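Local coordinates for protein AvrRxo1-ORF2 (Xanthomonas oryzae pv. oryzicola, PDB 4Z8T) that binds the type III effector AvrRxo1-ORF1, a protein with a polynucleotide kinase domain, and probably serves as its chaperone, at residues 22-27 against 70-75. Residues are numbered along the deposited sequence; the frame is centred on the assembly and turned at random.
Sequences ALHASD and YERMYY
Arg72 reaches from helix 63-77 to His24 on helix 6-38 and meets it twice, once at the ring and once at the backbone. Its guanidinium lies flat on the imidazole, the two planes 19° apart and CZ 3.2 Å above the ring centre. The NE of Arg72 sits 3.1 Å from His24 NE2, a distance set by the stacking, since the angle is too poor for a hydrogen bond. The terminal nitrogens turn instead to the carbonyl of the same histidine: Arg72 NH2 donates to His24 O at 2.8 Å, and NH1 adds a weak second bond at 3.1 Å. The axes of the two segments come no closer than 11.5 Å, a gap that suits a long side chain such as arginine; that of Arg72 runs extended through chi1 and chi2, then bends at chi3 (-68°), and the turn about CD-NE (chi4 -78°) sets the guanidinium flat over one face of the ring. Leu28 of helix 6-38 also touches Arg72. The carboxylate of Asp27 stays 5.3 Å from Arg72, measured OD2 to NH2, and makes its salt bridge with Arg19 of the second subunit. Stacking directly on a cation should disfavour protonation of His24, and a neutral imidazole would let this polar, partly exposed crossing join the two helices without charge repulsion.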
loop_
_atom_site.group_PDB
_atom_site.type_symbol
_atom_site.label_atom_id
_atom_site.label_comp_id
_atom_site.label_asym_id
_atom_site.label_seq_id
_atom_site.Cartn_x
_atom_site.Cartn_y
_atom_site.Cartn_z
ATOM N N ALA B 22 -11.367 5.776 8.629
ATOM C CA ALA B 22 -10.290 6.709 8.947
ATOM C C ALA B 22 -9.475 7.029 7.703
ATOM O O ALA B 22 -9.084 8.178 7.490
ATOM C CB ALA B 22 -9.398 6.148 10.048
ATOM N N LEU B 23 -9.219 6.017 6.880
ATOM C CA LEU B 23 -8.466 6.203 5.645
ATOM C C LEU B 23 -9.262 7.049 4.657
ATOM O O LEU B 23 -8.711 7.901 3.961
ATOM C CB LEU B 23 -8.114 4.855 5.012
ATOM C CG LEU B 23 -7.037 4.004 5.686
ATOM C CD1 LEU B 23 -6.987 2.611 5.068
ATOM C CD2 LEU B 23 -5.696 4.693 5.504
ATOM N N HIS B 24 -10.564 6.801 4.607
ATOM C CA HIS B 24 -11.473 7.511 3.719
ATOM C C HIS B 24 -11.461 9.005 4.046
ATOM O O HIS B 24 -11.333 9.857 3.159
ATOM C CB HIS B 24 -12.872 6.934 3.918
ATOM C CG HIS B 24 -13.851 7.283 2.845
ATOM N ND1 HIS B 24 -13.659 6.956 1.520
ATOM C CD2 HIS B 24 -15.059 7.895 2.909
ATOM C CE1 HIS B 24 -14.696 7.368 0.812
ATOM N NE2 HIS B 24 -15.558 7.944 1.632
ATOM N N ALA B 25 -11.611 9.324 5.325
ATOM C CA ALA B 25 -11.609 10.716 5.756
ATOM C C ALA B 25 -10.238 11.351 5.546
ATOM O O ALA B 25 -10.137 12.493 5.088
ATOM C CB ALA B 25 -12.019 10.819 7.205
ATOM N N SER B 26 -9.190 10.607 5.877
ATOM C CA SER B 26 -7.830 11.109 5.726
ATOM C C SER B 26 -7.447 11.440 4.282
ATOM O O SER B 26 -6.832 12.487 4.024
ATOM C CB SER B 26 -6.830 10.116 6.312
ATOM O OG SER B 26 -5.523 10.583 6.071
ATOM N N ASP B 27 -7.797 10.555 3.347
ATOM C CA ASP B 27 -7.527 10.809 1.939
ATOM C C ASP B 27 -8.070 12.170 1.516
ATOM O O ASP B 27 -7.408 12.904 0.777
ATOM C CB ASP B 27 -8.155 9.732 1.041
ATOM C CG ASP B 27 -7.423 8.398 1.095
ATOM O OD1 ASP B 27 -6.250 8.352 1.526
ATOM O OD2 ASP B 27 -8.034 7.383 0.684
ATOM N N TYR B 70 -18.922 13.469 -5.868
ATOM C CA TYR B 70 -18.143 14.256 -6.813
ATOM C C TYR B 70 -17.081 15.127 -6.170
ATOM O O TYR B 70 -16.024 15.334 -6.757
ATOM C CB TYR B 70 -19.039 15.058 -7.766
ATOM C CG TYR B 70 -19.745 14.143 -8.724
ATOM C CD1 TYR B 70 -19.056 13.545 -9.773
ATOM C CD2 TYR B 70 -21.081 13.837 -8.555
ATOM C CE1 TYR B 70 -19.690 12.680 -10.637
ATOM C CE2 TYR B 70 -21.723 12.980 -9.414
ATOM C CZ TYR B 70 -21.022 12.406 -10.451
ATOM O OH TYR B 70 -21.667 11.551 -11.300
ATOM N N GLU B 71 -17.352 15.631 -4.974
ATOM C CA GLU B 71 -16.341 16.414 -4.271
ATOM C C GLU B 71 -15.148 15.514 -3.983
ATOM O O GLU B 71 -14.000 15.874 -4.258
ATOM C CB GLU B 71 -16.893 17.009 -2.969
ATOM C CG GLU B 71 -15.838 17.136 -1.867
ATOM C CD GLU B 71 -15.987 18.388 -1.032
ATOM O OE1 GLU B 71 -16.760 19.289 -1.435
ATOM O OE2 GLU B 71 -15.316 18.476 0.023
ATOM N N ARG B 72 -15.427 14.332 -3.448
ATOM C CA ARG B 72 -14.365 13.388 -3.119
ATOM C C ARG B 72 -13.609 12.935 -4.366
ATOM O O ARG B 72 -12.383 12.881 -4.367
ATOM C CB ARG B 72 -14.933 12.190 -2.359
ATOM C CG ARG B 72 -13.936 11.083 -2.134
ATOM C CD ARG B 72 -14.515 9.985 -1.263
ATOM N NE ARG B 72 -14.730 10.462 0.095
ATOM C CZ ARG B 72 -13.756 10.589 0.995
ATOM N NH1 ARG B 72 -14.042 11.034 2.207
ATOM N NH2 ARG B 72 -12.498 10.268 0.681
HETATM N N MSE B 73 -14.331 12.621 -5.436
HETATM C CA MSE B 73 -13.664 12.243 -6.680
HETATM C C MSE B 73 -12.745 13.358 -7.174
HETATM O O MSE B 73 -11.598 13.129 -7.538
HETATM C CB MSE B 73 -14.690 11.874 -7.758
HETATM C CG MSE B 73 -14.059 11.492 -9.068
HETATM SE SE MSE B 73 -15.448 11.155 -10.397
HETATM C CE MSE B 73 -16.354 9.753 -9.455
ATOM N N TYR B 74 -13.252 14.585 -7.147
ATOM C CA TYR B 74 -12.507 15.738 -7.620
ATOM C C TYR B 74 -11.179 15.889 -6.876
ATOM O O TYR B 74 -10.122 16.048 -7.489
ATOM C CB TYR B 74 -13.380 16.978 -7.417
ATOM C CG TYR B 74 -12.765 18.307 -7.811
ATOM C CD1 TYR B 74 -12.441 18.584 -9.129
ATOM C CD2 TYR B 74 -12.542 19.291 -6.859
ATOM C CE1 TYR B 74 -11.900 19.807 -9.489
ATOM C CE2 TYR B 74 -12.006 20.514 -7.209
ATOM C CZ TYR B 74 -11.686 20.764 -8.521
ATOM O OH TYR B 74 -11.149 21.978 -8.874
ATOM N N TYR B 75 -11.240 15.811 -5.553
ATOM C CA TYR B 75 -10.064 16.069 -4.731
ATOM C C TYR B 75 -9.150 14.863 -4.571
ATOM O O TYR B 75 -7.935 15.012 -4.607
ATOM C CB TYR B 75 -10.464 16.573 -3.352
ATOM C CG TYR B 75 -10.890 18.025 -3.358
ATOM C CD1 TYR B 75 -10.016 19.016 -3.785
ATOM C CD2 TYR B 75 -12.155 18.397 -2.935
ATOM C CE1 TYR B 75 -10.398 20.350 -3.792
ATOM C CE2 TYR B 75 -12.550 19.734 -2.936
ATOM C CZ TYR B 75 -11.660 20.697 -3.368
ATOM O OH TYR B 75 -12.027 22.025 -3.384
#